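Local coordinates for SusD superfamily protein (Bacteroides fragilis, PDB 3L22) that probably binds glycans at the outer membrane for uptake through a SusC-like transporter, and binds zinc ions, at residues A[47-52]-A[395-400]; A[69-74]-A[413-418]; A[230-235]-A[246-251]. All blocks are in the same frame, centred on the assembly; numbering follows the deposited sequence. Where two conformers were deposited one is given.

Contact 1. Residues A[47-52]-A[395-400]; sequences LVFDNR and RGIDIM
Phe-49 O receives the backbone N-H of Gly-396 at 3.0 Å, in a bent bond (138° at the hydrogen). Two water bridges run between the same helices. Asp-50 OD1 accepts from one water, 2.6 Å away, which in turn accepts from Arg-395 N. The chain of Arg-52 bends at chi3 (51°) to place NE, which gives its N-H to the other water at 2.8 Å, in the guanidinium plane; that water makes a weak bond to Gly-396 O. Arg-52 NH2 is held by Tyr-424 O. With no side chain at Gly-396, its backbone lies directly against Phe-49 O, and the axes of the two segments approach to 7.3 Å, crossing at 56°. This is helix-helix packing inside the SusD fold, joining helix 44-52 to helix 395-401, 343 residues apart in sequence. Beside the polar seam Ile-397 lies across the Phe-49 ring, its CD1 on one face, 4.0 Å from the centroid and displaced toward the rim, while its CG1 comes to 3.5 Å from CD1 of Phe-49. Asp-50 OD2 binds Gly-393 N, just ahead of helix 395-401. Bound there and by water at Arg-395 N, the Asp-50 carboxylate probably steadies the N-terminal end of that helix electrostatically.

Contact 2. Residues A[69-74]-A[413-418]; sequences TYNMNV and ETINVG
Met-72, a selenomethionine, packs against Ile-415 and Val-417, and Ile-415 lies at the middle of the tight part of the contact. Met-72 CG lies 3.7 Å from Ile-415 CG2, and Met-72 CB 3.9 Å from Val-417 CG2, so the root of the side chain rather than its selenium does the touching. Bends at chi2 (-61°) and chi3 (-72°) fold the remainder of the chain back, and it also meets Phe-406 and Lys-408 of the strand paired with 414-417 as well as Arg-52 of helix 44-52. Val-417 points CG2 at this root because that methyl stands beside the backbone N, anti to the carbonyl carbon. At the other end of Ile-415, CD1 meets Tyr-70 CE2 at 4.0 Å, approaching the ring obliquely, and comes to 3.7 Å from Asn-71 OD1, the two side chains crossing at about a right angle; Tyr-70 O lies 3.8 Å from the same methyl. No hydrogen bond joins the two segments; the contact is made by side-chain packing.

Helix 67-70 ends in a Schellman motif, and Met-72, facing the strand, leaves helical geometry with a positive phi of 58°, its N bonding back to Thr-69 O at 3.1 Å. The partner strand belongs to the two-stranded antiparallel hairpin 406-409/414-417, in which Ile-415 and Val-417 send their side chains toward the helix end while Asn-416 between them points away. From the same hairpin, Lys-408 NZ donates to Tyr-70 O and makes a cation-pi contact with its ring.

The looser, solvent side lies at the flank of Asn-71, which is only partly buried, and at Asn-416, which is exposed, with OD1 in a weak hydrogen bond to ND1 of His-405.

Contact 3. Residues A[230-235]-A[246-251]; sequences YSLPED and SQESIF. With ZN (zinc ion), chain D.
Tyr-230 lays its ring against Ile-250, whose CG1 sits over the centre of one face, 3.7 Å from the centroid and 10° off the ring normal. The two side chains cross at about a right angle, and Ile-250 CG2 lies 3.9 Å from Tyr-230 OH. A chi1 of -59° sets the tyrosine CG beside its backbone N, close to Gln-247 O, which lies at the ring edge in its plane, 3.4 Å from CD1. Farther along, Tyr-230 CE1 comes within 3.2 Å of Ser-249 O. Gln-247 O also accepts from Ser-231 N at 3.1 Å. On the solvent side, Ser-231 OG occupies the position between backbone N and carbonyl carbon (chi1 58°), where two waters hydrogen-bond to it and reach Gln-247 OE1 through weak bonds. Glu-248 takes an extended course, with Glu-248 CB lying 3.7 Å from Pro-233 CD. Its carboxylate runs beside Leu-232 CD2 to salt bridges with Arg-326 and Arg-358. Ser-246 OG accepts from Glu-248 N in an ST turn, within a type I turn that closes at Ser-249. Exposed Glu-234 binds a zinc ion through OE2 at 2.3 Å; five waters complete six ligands, and OE1 pairs with Lys-297. The turn leads into strand 249-253, paired antiparallel with 322-326 through a classic bulge at Ile-250 and Phe-251 opposite Phe-325, while helices 200-213 and 327-339 both pack on Tyr-230 and Ile-250.

From the N terminus, helix 44-52 supplies the first half of contact 1 and the end of helix 67-70 the first half of contact 2. The chain then runs through the long helices to 230-235 and 246-251, where contact 3 closes a short local loop within both larger ones. Residues 395-400 close contact 1 across 342 intervening residues, and 413-418 close contact 2, so these two loops cross. They also touch, Arg-52 NH1 lying 3.5 Å from Met-72 CE, and together tie the N-terminal region to helix 395-401 and hairpin 406-409/414-417. Contact 3 lies apart, its centre about 34 Å from that of contact 2, beyond the chain's centre.

Contact 1. Residues A[47-52]-A[395-400]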
loop_
_atom_site.group_PDB
_atom_site.type_symbol
_atom_site.label_atom_id
_atom_site.label_comp_id
_atom_site.label_asym_id
_atom_site.label_seq_id
_atom_site.Cartn_x
_atom_site.Cartn_y
_atom_site.Cartn_z
ATOM N N LEU A 47 -0.790 -5.462 6.566
ATOM C CA LEU A 47 -1.368 -6.792 6.569
ATOM C C LEU A 47 -2.880 -6.772 6.293
ATOM O O LEU A 47 -3.412 -7.710 5.689
ATOM C CB LEU A 47 -1.098 -7.494 7.913
ATOM C CG LEU A 47 0.348 -7.965 8.084
ATOM C CD1 LEU A 47 0.791 -8.009 9.563
ATOM C CD2 LEU A 47 0.564 -9.290 7.373
ATOM N N VAL A 48 -3.559 -5.708 6.736
ATOM C CA VAL A 48 -4.967 -5.518 6.448
ATOM C C VAL A 48 -5.276 -5.663 4.965
ATOM O O VAL A 48 -6.246 -6.322 4.618
ATOM C CB VAL A 48 -5.492 -4.150 6.993
ATOM C CG1 VAL A 48 -6.740 -3.673 6.219
ATOM C CG2 VAL A 48 -5.742 -4.281 8.467
ATOM N N PHE A 49 -4.444 -5.085 4.099
ATOM C CA PHE A 49 -4.726 -5.142 2.659
ATOM C C PHE A 49 -4.550 -6.533 2.041
ATOM O O PHE A 49 -5.268 -6.859 1.086
ATOM C CB PHE A 49 -4.028 -4.005 1.910
ATOM C CG PHE A 49 -4.508 -2.661 2.376
ATOM C CD1 PHE A 49 -5.793 -2.217 2.038
ATOM C CD2 PHE A 49 -3.743 -1.883 3.221
ATOM C CE1 PHE A 49 -6.278 -0.990 2.497
ATOM C CE2 PHE A 49 -4.226 -0.649 3.679
ATOM C CZ PHE A 49 -5.498 -0.214 3.309
ATOM N N ASP A 50 -3.686 -7.374 2.605
ATOM C CA ASP A 50 -3.624 -8.768 2.191
ATOM C C ASP A 50 -4.757 -9.571 2.757
ATOM O O ASP A 50 -5.306 -10.417 2.053
ATOM C CB ASP A 50 -2.288 -9.382 2.530
ATOM C CG ASP A 50 -1.174 -8.786 1.660
ATOM O OD1 ASP A 50 -1.204 -9.039 0.413
ATOM O OD2 ASP A 50 -0.360 -7.997 2.194
ATOM N N ASN A 51 -5.109 -9.330 4.016
ATOM C CA ASN A 51 -6.259 -9.999 4.617
ATOM C C ASN A 51 -7.587 -9.688 3.917
ATOM O O ASN A 51 -8.463 -10.554 3.812
ATOM C CB ASN A 51 -6.363 -9.655 6.104
ATOM C CG ASN A 51 -5.505 -10.584 6.979
ATOM O OD1 ASN A 51 -5.996 -11.595 7.468
ATOM N ND2 ASN A 51 -4.215 -10.258 7.134
ATOM N N ARG A 52 -7.747 -8.467 3.426
ATOM C CA ARG A 52 -8.939 -8.120 2.661
ATOM C C ARG A 52 -9.011 -8.849 1.348
ATOM O O ARG A 52 -10.110 -9.159 0.890
ATOM C CB ARG A 52 -9.086 -6.600 2.505
ATOM C CG ARG A 52 -9.479 -5.960 3.820
ATOM C CD ARG A 52 -9.627 -4.425 3.813
ATOM N NE ARG A 52 -10.477 -3.844 2.774
ATOM C CZ ARG A 52 -11.810 -3.796 2.765
ATOM N NH1 ARG A 52 -12.547 -4.328 3.742
ATOM N NH2 ARG A 52 -12.424 -3.190 1.744
ATOM N N ARG A 395 -3.336 -6.364 -2.598
ATOM C CA ARG A 395 -4.435 -7.060 -3.233
ATOM C C ARG A 395 -5.854 -6.500 -2.942
ATOM O O ARG A 395 -6.696 -6.332 -3.857
ATOM C CB ARG A 395 -4.363 -8.537 -2.873
ATOM C CG ARG A 395 -5.509 -9.367 -3.451
ATOM C CD ARG A 395 -5.512 -9.329 -4.968
ATOM N NE ARG A 395 -6.603 -10.095 -5.531
ATOM C CZ ARG A 395 -7.211 -9.821 -6.680
ATOM N NH1 ARG A 395 -6.837 -8.811 -7.465
ATOM N NH2 ARG A 395 -8.220 -10.579 -7.065
ATOM N N GLY A 396 -6.111 -6.232 -1.674
ATOM C CA GLY A 396 -7.400 -5.715 -1.247
ATOM C C GLY A 396 -7.663 -4.312 -1.787
ATOM O O GLY A 396 -8.820 -3.902 -1.895
ATOM N N ILE A 397 -6.601 -3.576 -2.138
ATOM C CA ILE A 397 -6.768 -2.269 -2.778
ATOM C C ILE A 397 -7.166 -2.457 -4.250
ATOM O O ILE A 397 -8.064 -1.775 -4.745
ATOM C CB ILE A 397 -5.500 -1.406 -2.667
ATOM C CG1 ILE A 397 -5.247 -1.080 -1.182
ATOM C CG2 ILE A 397 -5.627 -0.164 -3.512
ATOM C CD1 ILE A 397 -3.918 -0.381 -0.846
ATOM N N ASP A 398 -6.515 -3.377 -4.957
ATOM C CA ASP A 398 -6.832 -3.570 -6.378
ATOM C C ASP A 398 -8.282 -4.036 -6.554
ATOM O O ASP A 398 -9.016 -3.531 -7.432
ATOM C CB ASP A 398 -5.848 -4.548 -7.036
ATOM C CG ASP A 398 -4.485 -3.923 -7.372
ATOM O OD1 ASP A 398 -4.312 -2.664 -7.340
ATOM O OD2 ASP A 398 -3.563 -4.702 -7.715
ATOM N N ILE A 399 -8.729 -4.939 -5.677
ATOM C CA ILE A 399 -10.112 -5.443 -5.743
ATOM C C ILE A 399 -11.109 -4.282 -5.534
ATOM O O ILE A 399 -12.086 -4.086 -6.285
ATOM C CB ILE A 399 -10.352 -6.524 -4.663
ATOM C CG1 ILE A 399 -9.572 -7.808 -5.015
ATOM C CG2 ILE A 399 -11.841 -6.833 -4.515
ATOM C CD1 ILE A 399 -9.440 -8.887 -3.866
HETATM N N MSE A 400 -10.850 -3.528 -4.471
HETATM C CA MSE A 400 -11.750 -2.473 -4.102
HETATM C C MSE A 400 -11.774 -1.341 -5.134
HETATM O O MSE A 400 -12.856 -0.900 -5.499
HETATM C CB MSE A 400 -11.402 -1.893 -2.752
HETATM C CG MSE A 400 -12.564 -1.133 -2.132
HETATM SE SE MSE A 400 -11.870 -0.472 -0.472
HETATM C CE MSE A 400 -13.567 -0.204 0.466
HETATM O O HOH W 1 -0.917 -7.778 -1.791
HETATM O O HOH W 2 -9.266 -2.493 0.617
#

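Contact 2. Residues A[69-74]-A[413-418]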
loop_
_atom_site.group_PDB
_atom_site.type_symbol
_atom_site.label_atom_id
_atom_site.label_comp_id
_atom_site.label_asym_id
_atom_site.label_seq_id
_atom_site.Cartn_x
_atom_site.Cartn_y
_atom_site.Cartn_z
ATOM N N THR A 69 -10.867 -8.861 9.796
ATOM C CA THR A 69 -10.546 -8.228 8.526
ATOM C C THR A 69 -10.659 -9.231 7.404
ATOM O O THR A 69 -11.291 -8.943 6.381
ATOM C CB THR A 69 -9.156 -7.597 8.523
ATOM O OG1 THR A 69 -9.139 -6.560 9.493
ATOM C CG2 THR A 69 -8.822 -7.029 7.111
ATOM N N TYR A 70 -10.073 -10.415 7.590
ATOM C CA TYR A 70 -10.101 -11.454 6.558
ATOM C C TYR A 70 -11.534 -11.865 6.206
ATOM O O TYR A 70 -11.885 -12.020 5.038
ATOM C CB TYR A 70 -9.314 -12.708 6.964
ATOM C CG TYR A 70 -9.446 -13.783 5.869
ATOM C CD1 TYR A 70 -8.745 -13.663 4.659
ATOM C CD2 TYR A 70 -10.293 -14.884 6.028
ATOM C CE1 TYR A 70 -8.906 -14.598 3.628
ATOM C CE2 TYR A 70 -10.451 -15.837 5.007
ATOM C CZ TYR A 70 -9.762 -15.685 3.810
ATOM O OH TYR A 70 -9.919 -16.612 2.809
ATOM N N ASN A 71 -12.339 -12.031 7.248
ATOM C CA ASN A 71 -13.737 -12.428 7.117
ATOM C C ASN A 71 -14.678 -11.301 6.726
ATOM O O ASN A 71 -15.890 -11.510 6.644
ATOM C CB ASN A 71 -14.197 -13.056 8.426
ATOM C CG ASN A 71 -13.657 -14.441 8.632
ATOM O OD1 ASN A 71 -13.314 -15.154 7.681
ATOM N ND2 ASN A 71 -13.630 -14.867 9.897
HETATM N N MSE A 72 -14.144 -10.117 6.462
HETATM C CA MSE A 72 -14.964 -8.991 5.988
HETATM C C MSE A 72 -16.059 -8.701 7.016
HETATM O O MSE A 72 -17.229 -8.544 6.683
HETATM C CB MSE A 72 -15.559 -9.248 4.595
HETATM C CG MSE A 72 -14.563 -9.679 3.571
HETATM SE SE MSE A 72 -13.151 -8.381 3.220
HETATM C CE MSE A 72 -14.192 -7.046 2.264
ATOM N N ASN A 73 -15.634 -8.600 8.274
ATOM C CA ASN A 73 -16.557 -8.492 9.376
ATOM C C ASN A 73 -16.130 -7.418 10.376
ATOM O O ASN A 73 -16.466 -7.514 11.532
ATOM C CB ASN A 73 -16.680 -9.850 10.073
ATOM C CG ASN A 73 -17.891 -9.938 10.986
ATOM O OD1 ASN A 73 -18.976 -9.507 10.620
ATOM N ND2 ASN A 73 -17.706 -10.491 12.182
ATOM N N VAL A 74 -15.427 -6.389 9.924
ATOM C CA VAL A 74 -14.880 -5.387 10.838
ATOM C C VAL A 74 -15.975 -4.405 11.243
ATOM O O VAL A 74 -16.715 -3.888 10.372
ATOM C CB VAL A 74 -13.676 -4.626 10.238
ATOM C CG1 VAL A 74 -13.353 -3.417 11.098
ATOM C CG2 VAL A 74 -12.472 -5.578 10.128
ATOM N N GLU A 413 -17.183 -22.547 3.702
ATOM C CA GLU A 413 -17.920 -21.316 3.566
ATOM C C GLU A 413 -17.277 -20.470 2.464
ATOM O O GLU A 413 -16.074 -20.608 2.196
ATOM C CB GLU A 413 -17.949 -20.570 4.876
ATOM C CG GLU A 413 -18.553 -19.196 4.774
ATOM N N THR A 414 -18.084 -19.653 1.796
ATOM C CA THR A 414 -17.581 -18.692 0.825
ATOM C C THR A 414 -17.927 -17.280 1.270
ATOM O O THR A 414 -19.073 -17.001 1.574
ATOM C CB THR A 414 -18.166 -18.981 -0.577
ATOM O OG1 THR A 414 -17.604 -20.193 -1.034
ATOM C CG2 THR A 414 -17.842 -17.870 -1.610
ATOM N N ILE A 415 -16.914 -16.425 1.324
ATOM C CA ILE A 415 -17.053 -15.014 1.512
ATOM C C ILE A 415 -17.315 -14.374 0.161
ATOM O O ILE A 415 -16.602 -14.640 -0.807
ATOM C CB ILE A 415 -15.783 -14.432 2.161
ATOM C CG1 ILE A 415 -15.615 -15.026 3.567
ATOM C CG2 ILE A 415 -15.846 -12.892 2.280
ATOM C CD1 ILE A 415 -14.191 -14.926 4.101
ATOM N N ASN A 416 -18.378 -13.584 0.072
ATOM C CA ASN A 416 -18.762 -12.922 -1.177
ATOM C C ASN A 416 -19.395 -11.587 -0.833
ATOM O O ASN A 416 -20.595 -11.511 -0.504
ATOM C CB ASN A 416 -19.722 -13.819 -2.002
ATOM C CG ASN A 416 -20.003 -13.254 -3.414
ATOM O OD1 ASN A 416 -19.619 -12.150 -3.735
ATOM N ND2 ASN A 416 -20.684 -14.022 -4.233
ATOM N N VAL A 417 -18.579 -10.538 -0.874
ATOM C CA VAL A 417 -18.992 -9.215 -0.420
ATOM C C VAL A 417 -18.760 -8.231 -1.548
ATOM O O VAL A 417 -17.652 -8.137 -2.104
ATOM C CB VAL A 417 -18.223 -8.794 0.860
ATOM C CG1 VAL A 417 -18.736 -7.415 1.398
ATOM C CG2 VAL A 417 -18.383 -9.859 1.932
ATOM N N GLY A 418 -19.814 -7.515 -1.906
ATOM C CA GLY A 418 -19.779 -6.564 -3.019
ATOM C C GLY A 418 -20.087 -5.146 -2.600
ATOM O O GLY A 418 -20.444 -4.899 -1.450
#

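Contact 3. Residues A[230-235]-A[246-251]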
loop_
_atom_site.group_PDB
_atom_site.type_symbol
_atom_site.label_atom_id
_atom_site.label_comp_id
_atom_site.label_asym_id
_atom_site.label_seq_id
_atom_site.Cartn_x
_atom_site.Cartn_y
_atom_site.Cartn_z
ATOM N N TYR A 230 15.186 2.610 -12.473
ATOM C CA TYR A 230 15.059 1.343 -11.738
ATOM C C TYR A 230 15.141 0.159 -12.697
ATOM O O TYR A 230 15.097 0.331 -13.918
ATOM C CB TYR A 230 13.758 1.283 -10.931
ATOM C CG TYR A 230 13.636 2.400 -9.934
ATOM C CD1 TYR A 230 14.140 2.278 -8.636
ATOM C CD2 TYR A 230 13.060 3.619 -10.297
ATOM C CE1 TYR A 230 14.023 3.313 -7.721
ATOM C CE2 TYR A 230 12.939 4.670 -9.364
ATOM C CZ TYR A 230 13.413 4.509 -8.101
ATOM O OH TYR A 230 13.325 5.547 -7.210
ATOM N N SER A 231 15.279 -1.044 -12.158
ATOM C CA SER A 231 15.283 -2.233 -12.991
ATOM C C SER A 231 14.721 -3.414 -12.221
ATOM O O SER A 231 14.347 -3.264 -11.061
ATOM C CB SER A 231 16.714 -2.485 -13.479
ATOM O OG SER A 231 17.574 -2.622 -12.373
ATOM N N LEU A 232 14.570 -4.542 -12.918
ATOM C CA LEU A 232 14.091 -5.765 -12.356
ATOM C C LEU A 232 15.275 -6.693 -12.259
ATOM O O LEU A 232 15.680 -7.279 -13.260
ATOM C CB LEU A 232 13.031 -6.420 -13.255
ATOM C CG LEU A 232 11.730 -5.668 -13.546
ATOM C CD1 LEU A 232 10.837 -6.505 -14.470
ATOM C CD2 LEU A 232 11.022 -5.292 -12.234
ATOM N N PRO A 233 15.859 -6.829 -11.059
ATOM C CA PRO A 233 16.918 -7.843 -10.908
ATOM C C PRO A 233 16.394 -9.266 -11.199
ATOM O O PRO A 233 15.219 -9.549 -10.999
ATOM C CB PRO A 233 17.305 -7.710 -9.440
ATOM C CG PRO A 233 16.861 -6.309 -9.046
ATOM C CD PRO A 233 15.647 -6.057 -9.829
ATOM N N GLU A 234 17.262 -10.150 -11.656
ATOM C CA GLU A 234 16.868 -11.537 -11.924
ATOM C C GLU A 234 16.516 -12.362 -10.663
ATOM O O GLU A 234 15.823 -13.381 -10.744
ATOM C CB GLU A 234 17.979 -12.253 -12.701
ATOM C CG GLU A 234 18.167 -11.700 -14.108
ATOM C CD GLU A 234 16.975 -11.987 -15.061
ATOM O OE1 GLU A 234 16.018 -12.754 -14.772
ATOM O OE2 GLU A 234 17.020 -11.417 -16.139
ATOM N N ASP A 235 17.029 -11.948 -9.521
ATOM C CA ASP A 235 16.811 -12.653 -8.257
ATOM C C ASP A 235 15.635 -11.971 -7.546
ATOM O O ASP A 235 15.767 -10.846 -7.055
ATOM C CB ASP A 235 18.096 -12.580 -7.426
ATOM C CG ASP A 235 18.001 -13.296 -6.061
ATOM O OD1 ASP A 235 16.920 -13.634 -5.531
ATOM O OD2 ASP A 235 19.078 -13.510 -5.486
ATOM N N SER A 246 16.983 -3.107 -3.320
ATOM C CA SER A 246 17.706 -3.425 -4.517
ATOM C C SER A 246 17.493 -2.271 -5.497
ATOM O O SER A 246 16.810 -1.288 -5.177
ATOM C CB SER A 246 17.169 -4.719 -5.135
ATOM O OG SER A 246 15.871 -4.518 -5.728
ATOM N N GLN A 247 18.015 -2.420 -6.709
ATOM C CA GLN A 247 17.713 -1.499 -7.804
ATOM C C GLN A 247 16.236 -1.486 -8.259
ATOM O O GLN A 247 15.877 -0.650 -9.099
ATOM C CB GLN A 247 18.594 -1.809 -9.003
ATOM C CG GLN A 247 20.044 -1.378 -8.678
ATOM C CD GLN A 247 20.998 -1.647 -9.774
ATOM O OE1 GLN A 247 20.667 -2.342 -10.732
ATOM N NE2 GLN A 247 22.206 -1.128 -9.646
ATOM N N GLU A 248 15.422 -2.409 -7.745
ATOM C CA GLU A 248 13.971 -2.407 -7.965
ATOM C C GLU A 248 13.190 -1.534 -6.971
ATOM O O GLU A 248 12.039 -1.168 -7.241
ATOM C CB GLU A 248 13.445 -3.838 -7.916
ATOM C CG GLU A 248 12.117 -4.019 -8.572
ATOM C CD GLU A 248 11.495 -5.399 -8.399
ATOM O OE1 GLU A 248 12.238 -6.376 -8.143
ATOM O OE2 GLU A 248 10.236 -5.491 -8.552
ATOM N N SER A 249 13.814 -1.181 -5.845
ATOM C CA SER A 249 13.101 -0.622 -4.708
ATOM C C SER A 249 12.897 0.862 -4.878
ATOM O O SER A 249 13.861 1.606 -5.014
ATOM C CB SER A 249 13.908 -0.878 -3.424
ATOM O OG SER A 249 14.177 -2.253 -3.273
ATOM N N ILE A 250 11.647 1.300 -4.874
ATOM C CA ILE A 250 11.343 2.716 -5.006
ATOM C C ILE A 250 11.153 3.316 -3.632
ATOM O O ILE A 250 11.812 4.302 -3.277
ATOM C CB ILE A 250 10.113 2.961 -5.913
ATOM C CG1 ILE A 250 10.378 2.409 -7.330
ATOM C CG2 ILE A 250 9.795 4.473 -5.923
ATOM C CD1 ILE A 250 9.150 2.177 -8.203
ATOM N N PHE A 251 10.227 2.769 -2.856
ATOM C CA PHE A 251 9.954 3.303 -1.514
ATOM C C PHE A 251 9.571 2.163 -0.565
ATOM O O PHE A 251 8.704 1.336 -0.911
ATOM C CB PHE A 251 8.834 4.369 -1.567
ATOM C CG PHE A 251 8.508 4.969 -0.229
ATOM C CD1 PHE A 251 9.431 5.779 0.421
ATOM C CD2 PHE A 251 7.280 4.715 0.400
ATOM C CE1 PHE A 251 9.167 6.287 1.699
ATOM C CE2 PHE A 251 6.990 5.246 1.664
ATOM C CZ PHE A 251 7.927 6.019 2.313
HETATM ZN ZN ZN D . 15.573 -12.019 -17.823
HETATM O O HOH W 3 18.603 0.015 -12.039
HETATM O O HOH W 4 19.204 -5.062 -11.994
HETATM O O HOH W 5 14.478 -13.765 -16.586
HETATM O O HOH W 6 16.466 -10.230 -19.091
HETATM O O HOH W 7 14.033 -10.492 -16.903
HETATM O O HOH W 8 13.983 -12.663 -19.571
HETATM O O HOH W 9 16.766 -14.031 -18.357
#